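Local coordinates for putative uncharacterized protein (Leishmania major, PDB 3M3I) that is of unknown function but adopts a cupin-type beta-barrel fold of the DUF985 family and packs as a two-chain assembly, at residues E35-Y39 with F65-P69; N55-T61 with P180-D186; S80-Y86 with L146-G152. All coordinates share one frame; numbering follows the deposited sequence.

Contact 1: residues E35-Y39 with F65-P69; sequences EGGYY and FLCTP
Phe-65 and Tyr-38 bury the most surface here, and they do so on different faces of one strand pair. Phe-65 turns its ring toward the loop residues Glu-35 to Gly-37, its CG lying opposite the backbone N (chi1 -175°). CD1 of Phe-65 comes 3.4 Å from the carbonyl O of Tyr-38, and the O of Gly-36 sits at the ring edge near CE1. The carboxylate of Glu-35 arrives from the other direction, with OE2 3.6 Å from CE1 of Phe-65 and its plane turned 45° against the ring; that same oxygen is satisfied by a hydrogen bond with Ser-73. Gly-37, with positive phi, runs beside this ring, its CA 3.4 Å from the O of Leu-66. Antiparallel pairing sets this geometry, as between neighbouring strands of a cupin beta barrel: Tyr-38 and Leu-66 form a hydrogen-bonded pair, Tyr-39 and Phe-65 a non-hydrogen-bonded one. The bond from Tyr-38 N to Leu-66 O measures 2.8 Å, and its return from Leu-66 N to Tyr-38 O 2.9 Å. On the face of Tyr-38 and Leu-66, the tyrosine CG stands beside its own backbone N (chi1 -56°), which brings CD1 of Tyr-38 to 3.8 Å from CD2 of Leu-66. Farther along that ring, OG1 of Thr-68 lies in plane at the edge, 4.0 Å from CE1 of Tyr-38. Helix 21-27 packs on this face through Ile-25 and Trp-24, whereas Phe-65 touches Val-174 and Cys-176 of strand 172-179.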
loop_
_atom_site.group_PDB
_atom_site.type_symbol
_atom_site.label_atom_id
_atom_site.label_comp_id
_atom_site.label_asym_id
_atom_site.label_seq_id
_atom_site.Cartn_x
_atom_site.Cartn_y
_atom_site.Cartn_z
ATOM N N GLU A 35 -6.309 -4.180 18.539
ATOM C CA GLU A 35 -7.586 -3.627 18.036
ATOM C C GLU A 35 -8.610 -4.718 17.639
ATOM O O GLU A 35 -9.823 -4.520 17.741
ATOM C CB GLU A 35 -7.317 -2.680 16.841
ATOM C CG GLU A 35 -6.843 -3.392 15.539
ATOM C CD GLU A 35 -6.342 -2.442 14.458
ATOM O OE1 GLU A 35 -5.300 -1.771 14.659
ATOM O OE2 GLU A 35 -6.982 -2.366 13.382
ATOM N N GLY A 36 -8.100 -5.866 17.203
ATOM C CA GLY A 36 -8.914 -6.979 16.746
ATOM C C GLY A 36 -8.301 -7.426 15.446
ATOM O O GLY A 36 -7.258 -6.901 15.062
ATOM N N GLY A 37 -8.922 -8.381 14.763
ATOM C CA GLY A 37 -8.386 -8.888 13.513
ATOM C C GLY A 37 -6.985 -9.448 13.633
ATOM O O GLY A 37 -6.476 -9.604 14.717
ATOM N N TYR A 38 -6.360 -9.733 12.494
ATOM C CA TYR A 38 -5.075 -10.432 12.462
ATOM C C TYR A 38 -4.015 -9.603 11.717
ATOM O O TYR A 38 -4.351 -8.770 10.884
ATOM C CB TYR A 38 -5.273 -11.825 11.856
ATOM C CG TYR A 38 -6.332 -12.627 12.606
ATOM C CD1 TYR A 38 -7.686 -12.435 12.358
ATOM C CD2 TYR A 38 -5.979 -13.554 13.582
ATOM C CE1 TYR A 38 -8.662 -13.145 13.050
ATOM C CE2 TYR A 38 -6.947 -14.273 14.276
ATOM C CZ TYR A 38 -8.291 -14.057 14.007
ATOM O OH TYR A 38 -9.267 -14.765 14.691
ATOM N N TYR A 39 -2.736 -9.803 12.035
ATOM C CA TYR A 39 -1.692 -9.008 11.405
ATOM C C TYR A 39 -0.270 -9.568 11.464
ATOM O O TYR A 39 0.005 -10.520 12.158
ATOM C CB TYR A 39 -1.701 -7.599 11.996
ATOM C CG TYR A 39 -0.773 -7.404 13.160
ATOM C CD1 TYR A 39 0.245 -6.458 13.108
ATOM C CD2 TYR A 39 -0.912 -8.146 14.318
ATOM C CE1 TYR A 39 1.092 -6.273 14.172
ATOM C CE2 TYR A 39 -0.065 -7.968 15.382
ATOM C CZ TYR A 39 0.933 -7.033 15.303
ATOM O OH TYR A 39 1.774 -6.837 16.371
ATOM N N PHE A 65 -2.991 -6.900 7.097
ATOM C CA PHE A 65 -4.095 -6.912 8.043
ATOM C C PHE A 65 -5.263 -7.724 7.505
ATOM O O PHE A 65 -5.729 -7.466 6.406
ATOM C CB PHE A 65 -4.549 -5.487 8.355
ATOM C CG PHE A 65 -5.606 -5.425 9.401
ATOM C CD1 PHE A 65 -5.277 -5.531 10.742
ATOM C CD2 PHE A 65 -6.934 -5.307 9.053
ATOM C CE1 PHE A 65 -6.257 -5.492 11.717
ATOM C CE2 PHE A 65 -7.920 -5.263 10.025
ATOM C CZ PHE A 65 -7.578 -5.363 11.359
ATOM N N LEU A 66 -5.735 -8.696 8.284
ATOM C CA LEU A 66 -6.924 -9.486 7.923
ATOM C C LEU A 66 -8.019 -9.296 8.976
ATOM O O LEU A 66 -7.749 -9.209 10.172
ATOM C CB LEU A 66 -6.558 -10.962 7.714
ATOM C CG LEU A 66 -7.640 -12.004 7.373
ATOM C CD1 LEU A 66 -7.058 -13.222 6.628
ATOM C CD2 LEU A 66 -8.367 -12.471 8.628
ATOM N N CYS A 67 -9.257 -9.227 8.502
ATOM C CA CYS A 67 -10.436 -8.927 9.314
ATOM C C CYS A 67 -11.479 -10.014 9.021
ATOM O O CYS A 67 -11.579 -10.473 7.897
ATOM C CB CYS A 67 -10.953 -7.553 8.908
ATOM S SG CYS A 67 -12.086 -6.688 10.022
ATOM N N THR A 68 -12.228 -10.432 10.039
ATOM C CA THR A 68 -13.296 -11.426 9.897
ATOM C C THR A 68 -14.566 -10.880 10.550
ATOM O O THR A 68 -14.508 -9.878 11.247
ATOM C CB THR A 68 -12.909 -12.768 10.560
ATOM O OG1 THR A 68 -12.392 -12.520 11.873
ATOM C CG2 THR A 68 -11.850 -13.502 9.749
ATOM N N PRO A 69 -15.724 -11.528 10.318
ATOM C CA PRO A 69 -16.936 -11.087 11.029
ATOM C C PRO A 69 -16.871 -11.295 12.553
ATOM O O PRO A 69 -17.454 -10.515 13.300
ATOM C CB PRO A 69 -18.045 -11.934 10.399
ATOM C CG PRO A 69 -17.492 -12.397 9.099
ATOM C CD PRO A 69 -16.030 -12.555 9.310
#

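Contact 2: residues N55-T61 with P180-D186; sequences NRRHAYT and PGFDYRD
Pro-180, preceded by a cis peptide bond, opens the approach to segment 55-61 by setting its CA 3.1 Å from the carbonyl O of Ala-59, a CA-H...O contact. Gly-181 follows with a hydrogen bond of 2.7 Å from its N to the O of His-58. Its CA lies 3.7 Å from OG1 of Thr-61, a close fit. The N of Phe-182 then gives a straight bond to OG1 of Thr-61, at 2.7 Å and 169°; the hydroxyl reaches it from between the threonine's backbone N and carbonyl carbon (chi1 56°). A water donates to the O of Phe-182 and accepts from the N of His-58. Asp-183 lays its carboxylate over one face of the Arg-57 guanidinium, the planes 29° apart, while CB of Asn-55 lies against the opposite face, toward its rim. Through OD2 it accepts from the N of Arg-185 in an Asx turn, and Arg-185 grips it side-on with NE and NH2. The carboxylates of Asp-183 and Asp-186 probably balance the two guanidinium groups, where NH1 of Arg-57 and NH2 of Arg-185 lie 3.3 Å apart. Asp-186 meets the Arg-57 edge: NE of Arg-57 reaches OD2 of Asp-186 at 2.7 Å, on its syn lone pair, and NH2 of Arg-57 reaches OD1 of Asp-186 at 3.2 Å. A water bridges that OD1 to ND2 of Asn-55. Strand 56-67 thus holds the loop leaving strand 172-179, with strand 48-50 alongside at Val-49 and His-47 of the second subunit packing on Pro-180.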
loop_
_atom_site.group_PDB
_atom_site.type_symbol
_atom_site.label_atom_id
_atom_site.label_comp_id
_atom_site.label_asym_id
_atom_site.label_seq_id
_atom_site.Cartn_x
_atom_site.Cartn_y
_atom_site.Cartn_z
ATOM N N ASN A 55 7.883 13.670 17.333
ATOM C CA ASN A 55 8.605 12.461 17.714
ATOM C C ASN A 55 9.292 11.739 16.555
ATOM O O ASN A 55 8.785 11.716 15.437
ATOM C CB ASN A 55 7.633 11.496 18.384
ATOM C CG ASN A 55 6.918 12.114 19.579
ATOM O OD1 ASN A 55 7.524 12.822 20.380
ATOM N ND2 ASN A 55 5.631 11.825 19.711
ATOM N N ARG A 56 10.432 11.122 16.842
ATOM C CA ARG A 56 11.163 10.338 15.845
ATOM C C ARG A 56 10.472 9.013 15.575
ATOM O O ARG A 56 10.218 8.220 16.495
ATOM C CB ARG A 56 12.607 10.076 16.283
ATOM C CG ARG A 56 13.411 11.341 16.537
ATOM C CD ARG A 56 13.616 12.167 15.283
ATOM N NE ARG A 56 14.612 11.578 14.394
ATOM C CZ ARG A 56 14.961 12.090 13.220
ATOM N NH1 ARG A 56 14.388 13.193 12.785
ATOM N NH2 ARG A 56 15.876 11.489 12.474
ATOM N N ARG A 57 10.167 8.796 14.299
ATOM C CA ARG A 57 9.470 7.607 13.827
ATOM C C ARG A 57 10.114 7.172 12.527
ATOM O O ARG A 57 10.818 7.958 11.887
ATOM C CB ARG A 57 8.015 7.930 13.587
ATOM C CG ARG A 57 7.251 8.366 14.827
ATOM C CD ARG A 57 6.818 7.188 15.679
ATOM N NE ARG A 57 6.135 7.637 16.893
ATOM C CZ ARG A 57 6.749 7.947 18.039
ATOM N NH1 ARG A 57 8.069 7.852 18.150
ATOM N NH2 ARG A 57 6.030 8.358 19.084
ATOM N N HIS A 58 9.914 5.920 12.152
ATOM C CA HIS A 58 10.287 5.458 10.822
ATOM C C HIS A 58 9.471 6.235 9.778
ATOM O O HIS A 58 8.316 6.579 10.036
ATOM C CB HIS A 58 10.012 3.950 10.677
ATOM C CG HIS A 58 10.826 3.098 11.606
ATOM N ND1 HIS A 58 10.345 2.639 12.814
ATOM C CD2 HIS A 58 12.099 2.649 11.511
ATOM C CE1 HIS A 58 11.291 1.934 13.413
ATOM N NE2 HIS A 58 12.364 1.925 12.642
ATOM N N ALA A 59 10.071 6.521 8.622
ATOM C CA ALA A 59 9.344 7.173 7.535
ATOM C C ALA A 59 7.988 6.509 7.349
ATOM O O ALA A 59 6.961 7.174 7.349
ATOM C CB ALA A 59 10.133 7.127 6.230
ATOM N N TYR A 60 8.015 5.189 7.185
ATOM C CA TYR A 60 6.812 4.377 7.079
ATOM C C TYR A 60 7.028 3.035 7.764
ATOM O O TYR A 60 8.156 2.619 8.000
ATOM C CB TYR A 60 6.445 4.142 5.619
ATOM C CG TYR A 60 7.434 3.258 4.895
ATOM C CD1 TYR A 60 7.233 1.897 4.787
ATOM C CD2 TYR A 60 8.580 3.786 4.333
ATOM C CE1 TYR A 60 8.145 1.094 4.145
ATOM C CE2 TYR A 60 9.503 2.977 3.682
ATOM C CZ TYR A 60 9.278 1.631 3.597
ATOM O OH TYR A 60 10.187 0.828 2.953
ATOM N N THR A 61 5.920 2.382 8.076
ATOM C CA THR A 61 5.879 1.018 8.550
ATOM C C THR A 61 4.720 0.396 7.803
ATOM O O THR A 61 3.758 1.085 7.501
ATOM C CB THR A 61 5.642 0.943 10.075
ATOM O OG1 THR A 61 4.450 1.640 10.417
ATOM C CG2 THR A 61 6.807 1.557 10.857
ATOM N N PRO A 180 3.920 9.176 8.701
ATOM C CA PRO A 180 5.074 8.595 9.384
ATOM C C PRO A 180 4.703 7.377 10.251
ATOM O O PRO A 180 3.557 7.229 10.654
ATOM C CB PRO A 180 5.603 9.770 10.224
ATOM C CG PRO A 180 5.174 10.964 9.493
ATOM C CD PRO A 180 3.819 10.625 8.970
ATOM N N GLY A 181 5.686 6.527 10.535
ATOM C CA GLY A 181 5.451 5.130 10.903
ATOM C C GLY A 181 4.669 4.858 12.172
ATOM O O GLY A 181 4.525 5.726 13.041
ATOM N N PHE A 182 4.177 3.627 12.278
ATOM C CA PHE A 182 3.455 3.179 13.457
ATOM C C PHE A 182 4.383 2.973 14.679
ATOM O O PHE A 182 5.519 2.498 14.566
ATOM C CB PHE A 182 2.690 1.881 13.129
ATOM C CG PHE A 182 1.861 1.370 14.260
ATOM C CD1 PHE A 182 0.570 1.801 14.439
ATOM C CD2 PHE A 182 2.373 0.462 15.150
ATOM C CE1 PHE A 182 -0.188 1.338 15.486
ATOM C CE2 PHE A 182 1.615 0.007 16.194
ATOM C CZ PHE A 182 0.339 0.450 16.358
ATOM N N ASP A 183 3.864 3.344 15.847
ATOM C CA ASP A 183 4.536 3.153 17.117
ATOM C C ASP A 183 3.416 3.044 18.136
ATOM O O ASP A 183 2.517 3.881 18.160
ATOM C CB ASP A 183 5.475 4.335 17.419
ATOM C CG ASP A 183 6.372 4.097 18.647
ATOM O OD1 ASP A 183 7.608 4.127 18.502
ATOM O OD2 ASP A 183 5.848 3.896 19.775
ATOM N N TYR A 184 3.446 2.003 18.968
ATOM C CA TYR A 184 2.373 1.799 19.950
ATOM C C TYR A 184 2.258 2.971 20.932
ATOM O O TYR A 184 1.220 3.140 21.569
ATOM C CB TYR A 184 2.535 0.470 20.691
ATOM C CG TYR A 184 1.990 -0.728 19.938
ATOM C CD1 TYR A 184 0.630 -0.944 19.831
ATOM C CD2 TYR A 184 2.846 -1.650 19.333
ATOM C CE1 TYR A 184 0.127 -2.058 19.140
ATOM C CE2 TYR A 184 2.356 -2.760 18.630
ATOM C CZ TYR A 184 1.005 -2.956 18.544
ATOM O OH TYR A 184 0.519 -4.048 17.855
ATOM N N ARG A 185 3.291 3.818 21.026
ATOM C CA ARG A 185 3.163 5.014 21.835
ATOM C C ARG A 185 2.082 5.938 21.276
ATOM O O ARG A 185 1.504 6.706 22.035
ATOM C CB ARG A 185 4.497 5.725 22.009
ATOM C CG ARG A 185 5.430 5.027 22.996
ATOM C CD ARG A 185 6.807 5.642 23.060
ATOM N NE ARG A 185 7.523 5.528 21.794
ATOM C CZ ARG A 185 8.802 5.868 21.591
ATOM N NH1 ARG A 185 9.565 6.321 22.582
ATOM N NH2 ARG A 185 9.333 5.721 20.381
ATOM N N ASP A 186 1.795 5.830 19.969
ATOM C CA ASP A 186 0.737 6.592 19.290
ATOM C C ASP A 186 -0.565 5.797 19.061
ATOM O O ASP A 186 -1.411 6.191 18.243
ATOM C CB ASP A 186 1.244 7.038 17.917
ATOM C CG ASP A 186 2.610 7.658 17.972
ATOM O OD1 ASP A 186 2.835 8.459 18.875
ATOM O OD2 ASP A 186 3.460 7.365 17.107
HETATM O O HOH W 1 3.728 10.816 18.279
HETATM O O HOH W 2 8.086 4.208 13.859
#

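Contact 3: residues S80-Y86 with L146-G152; sequences SDETWMY and LQYTVPG
Two antiparallel strands, 81-86 and 147-150, pair in a buried part of the larger sheet, their axes 4.4 Å apart at closest approach. Backbone bonds join Glu-82 to Val-150 and Trp-84 to Tyr-148 in both directions, and the N of Tyr-86 adds one to the O of Leu-146. Between these lies the non-hydrogen-bonded pair Thr-83 and Thr-149, whose OG1 atoms are hydrogen-bonded to each other at 2.7 Å; each hydroxyl stands beside its own backbone N (chi1 -63° and -66°), a rotamer shared by both that lets the hydroxyls meet across the pair. CG2 of Thr-83 also meets CG of Gln-147 at 3.8 Å. In this cupin-type barrel the two faces serve different neighbours. Trp-84 and Val-150 look inward, NE1 of Trp-84 lying 3.6 Å from CG2 of Val-150, with Phe-156 of the second sheet packed on both. The threonine face meets the second subunit, where Gln-147 bonds to its Thr-62 and Ser-175, and Met-85 packs on its own counterpart. Beyond Val-150, the N of Gly-152 gives a bond of 2.9 Å to the anti lone pair of OD2 of Asp-81, while OD1 of Asp-81 is hydrogen-bonded to the OH of Tyr-60 of the second subunit.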
loop_
_atom_site.group_PDB
_atom_site.type_symbol
_atom_site.label_atom_id
_atom_site.label_comp_id
_atom_site.label_asym_id
_atom_site.label_seq_id
_atom_site.Cartn_x
_atom_site.Cartn_y
_atom_site.Cartn_z
ATOM N N SER A 80 -0.718 9.483 12.717
ATOM C CA SER A 80 -0.337 9.609 11.320
ATOM C C SER A 80 -1.391 8.947 10.427
ATOM O O SER A 80 -2.200 8.164 10.906
ATOM C CB SER A 80 1.025 8.958 11.101
ATOM O OG SER A 80 1.983 9.490 11.994
ATOM N N ASP A 81 -1.368 9.279 9.132
ATOM C CA ASP A 81 -2.264 8.681 8.133
ATOM C C ASP A 81 -1.986 7.196 7.998
ATOM O O ASP A 81 -0.842 6.763 8.112
ATOM C CB ASP A 81 -2.046 9.278 6.736
ATOM C CG ASP A 81 -2.357 10.749 6.648
ATOM O OD1 ASP A 81 -1.884 11.369 5.677
ATOM O OD2 ASP A 81 -3.068 11.293 7.516
ATOM N N GLU A 82 -3.025 6.426 7.713
ATOM C CA GLU A 82 -2.873 5.015 7.417
ATOM C C GLU A 82 -3.603 4.647 6.117
ATOM O O GLU A 82 -4.807 4.864 5.981
ATOM C CB GLU A 82 -3.403 4.188 8.571
ATOM C CG GLU A 82 -3.244 2.699 8.343
ATOM C CD GLU A 82 -3.717 1.866 9.509
ATOM O OE1 GLU A 82 -4.784 2.181 10.082
ATOM O OE2 GLU A 82 -3.017 0.890 9.829
ATOM N N THR A 83 -2.863 4.071 5.178
ATOM C CA THR A 83 -3.389 3.769 3.853
ATOM C C THR A 83 -3.675 2.276 3.746
ATOM O O THR A 83 -2.802 1.459 4.036
ATOM C CB THR A 83 -2.394 4.214 2.730
ATOM O OG1 THR A 83 -2.208 5.638 2.775
ATOM C CG2 THR A 83 -2.910 3.830 1.375
ATOM N N TRP A 84 -4.891 1.946 3.309
ATOM C CA TRP A 84 -5.407 0.574 3.228
ATOM C C TRP A 84 -5.545 0.090 1.780
ATOM O O TRP A 84 -6.307 0.664 1.038
ATOM C CB TRP A 84 -6.795 0.537 3.863
ATOM C CG TRP A 84 -6.770 0.789 5.311
ATOM C CD1 TRP A 84 -6.423 1.947 5.937
ATOM C CD2 TRP A 84 -7.112 -0.141 6.338
ATOM N NE1 TRP A 84 -6.518 1.796 7.296
ATOM C CE2 TRP A 84 -6.933 0.520 7.572
ATOM C CE3 TRP A 84 -7.539 -1.473 6.336
ATOM C CZ2 TRP A 84 -7.164 -0.099 8.790
ATOM C CZ3 TRP A 84 -7.783 -2.091 7.548
ATOM C CH2 TRP A 84 -7.593 -1.401 8.766
ATOM N N MET A 85 -4.853 -0.991 1.411
ATOM C CA MET A 85 -4.841 -1.527 0.040
ATOM C C MET A 85 -5.481 -2.912 -0.021
ATOM O O MET A 85 -4.989 -3.815 0.622
ATOM C CB MET A 85 -3.405 -1.694 -0.458
ATOM C CG MET A 85 -2.829 -0.535 -1.223
ATOM S SD MET A 85 -2.079 0.774 -0.259
ATOM C CE MET A 85 -1.177 -0.090 1.026
ATOM N N TYR A 86 -6.524 -3.083 -0.833
ATOM C CA TYR A 86 -7.206 -4.360 -0.995
ATOM C C TYR A 86 -6.361 -5.429 -1.742
ATOM O O TYR A 86 -5.802 -5.158 -2.794
ATOM C CB TYR A 86 -8.539 -4.160 -1.734
ATOM C CG TYR A 86 -9.228 -5.462 -2.085
ATOM C CD1 TYR A 86 -8.889 -6.158 -3.251
ATOM C CD2 TYR A 86 -10.197 -6.018 -1.242
ATOM C CE1 TYR A 86 -9.513 -7.355 -3.584
ATOM C CE2 TYR A 86 -10.833 -7.230 -1.566
ATOM C CZ TYR A 86 -10.474 -7.893 -2.734
ATOM O OH TYR A 86 -11.059 -9.087 -3.065
ATOM N N LEU A 146 -10.061 0.350 -4.145
ATOM C CA LEU A 146 -8.890 -0.508 -4.005
ATOM C C LEU A 146 -7.883 0.024 -3.004
ATOM O O LEU A 146 -7.129 -0.735 -2.408
ATOM C CB LEU A 146 -8.178 -0.680 -5.338
ATOM C CG LEU A 146 -8.788 -1.561 -6.423
ATOM C CD1 LEU A 146 -8.025 -1.308 -7.693
ATOM C CD2 LEU A 146 -8.773 -3.057 -6.052
ATOM N N GLN A 147 -7.875 1.339 -2.832
ATOM C CA GLN A 147 -6.970 2.024 -1.917
ATOM C C GLN A 147 -7.762 3.128 -1.209
ATOM O O GLN A 147 -8.656 3.717 -1.791
ATOM C CB GLN A 147 -5.813 2.599 -2.741
ATOM C CG GLN A 147 -4.731 3.316 -1.967
ATOM C CD GLN A 147 -3.873 4.234 -2.835
ATOM O OE1 GLN A 147 -3.527 5.310 -2.415
ATOM N NE2 GLN A 147 -3.503 3.786 -4.029
ATOM N N TYR A 148 -7.428 3.396 0.047
ATOM C CA TYR A 148 -8.027 4.480 0.818
ATOM C C TYR A 148 -7.160 4.790 2.036
ATOM O O TYR A 148 -6.568 3.887 2.629
ATOM C CB TYR A 148 -9.441 4.119 1.259
ATOM C CG TYR A 148 -10.061 5.157 2.157
ATOM C CD1 TYR A 148 -10.803 6.215 1.631
ATOM C CD2 TYR A 148 -9.879 5.105 3.531
ATOM C CE1 TYR A 148 -11.367 7.181 2.463
ATOM C CE2 TYR A 148 -10.432 6.058 4.358
ATOM C CZ TYR A 148 -11.167 7.094 3.825
ATOM O OH TYR A 148 -11.704 8.028 4.673
ATOM N N THR A 149 -7.105 6.074 2.398
ATOM C CA THR A 149 -6.245 6.593 3.458
ATOM C C THR A 149 -7.061 7.180 4.606
ATOM O O THR A 149 -7.846 8.098 4.409
ATOM C CB THR A 149 -5.285 7.678 2.927
ATOM O OG1 THR A 149 -4.365 7.084 2.018
ATOM C CG2 THR A 149 -4.491 8.320 4.056
ATOM N N VAL A 150 -6.848 6.643 5.811
ATOM C CA VAL A 150 -7.542 7.097 7.009
ATOM C C VAL A 150 -6.699 8.223 7.582
ATOM O O VAL A 150 -5.558 7.991 7.946
ATOM C CB VAL A 150 -7.699 5.956 8.039
ATOM C CG1 VAL A 150 -8.406 6.452 9.285
ATOM C CG2 VAL A 150 -8.462 4.794 7.422
ATOM N N PRO A 151 -7.238 9.455 7.634
ATOM C CA PRO A 151 -6.357 10.543 8.059
ATOM C C PRO A 151 -5.976 10.414 9.529
ATOM O O PRO A 151 -6.788 9.956 10.332
ATOM C CB PRO A 151 -7.201 11.799 7.821
ATOM C CG PRO A 151 -8.271 11.379 6.851
ATOM C CD PRO A 151 -8.561 9.959 7.223
ATOM N N GLY A 152 -4.742 10.791 9.856
ATOM C CA GLY A 152 -4.291 10.862 11.235
ATOM C C GLY A 152 -5.254 11.681 12.076
ATOM O O GLY A 152 -5.713 12.734 11.664
#

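From the N terminus, 35-39 opens the first loop, and strand 56-67 carries both the start of contact 2 and the end of contact 1, so these two cross. Contact 1 closes after 25 intervening residues, joining strands 38-44 and 56-67. Only then does 80-86 open contact 3, closed by 146-152 within the much longer loop that contact 2 completes at 180-186. All three reach the same sheet, and direct touches join them: Phe-65 packs on Trp-84 between contacts 1 and 3, a weak hydrogen bond joins the hydroxyls of Tyr-39 and Tyr-184 between 1 and 2, and another joins the O of Pro-180 and OG of Ser-80 between 2 and 3. Contacts 2 and 3 also touch the second subunit.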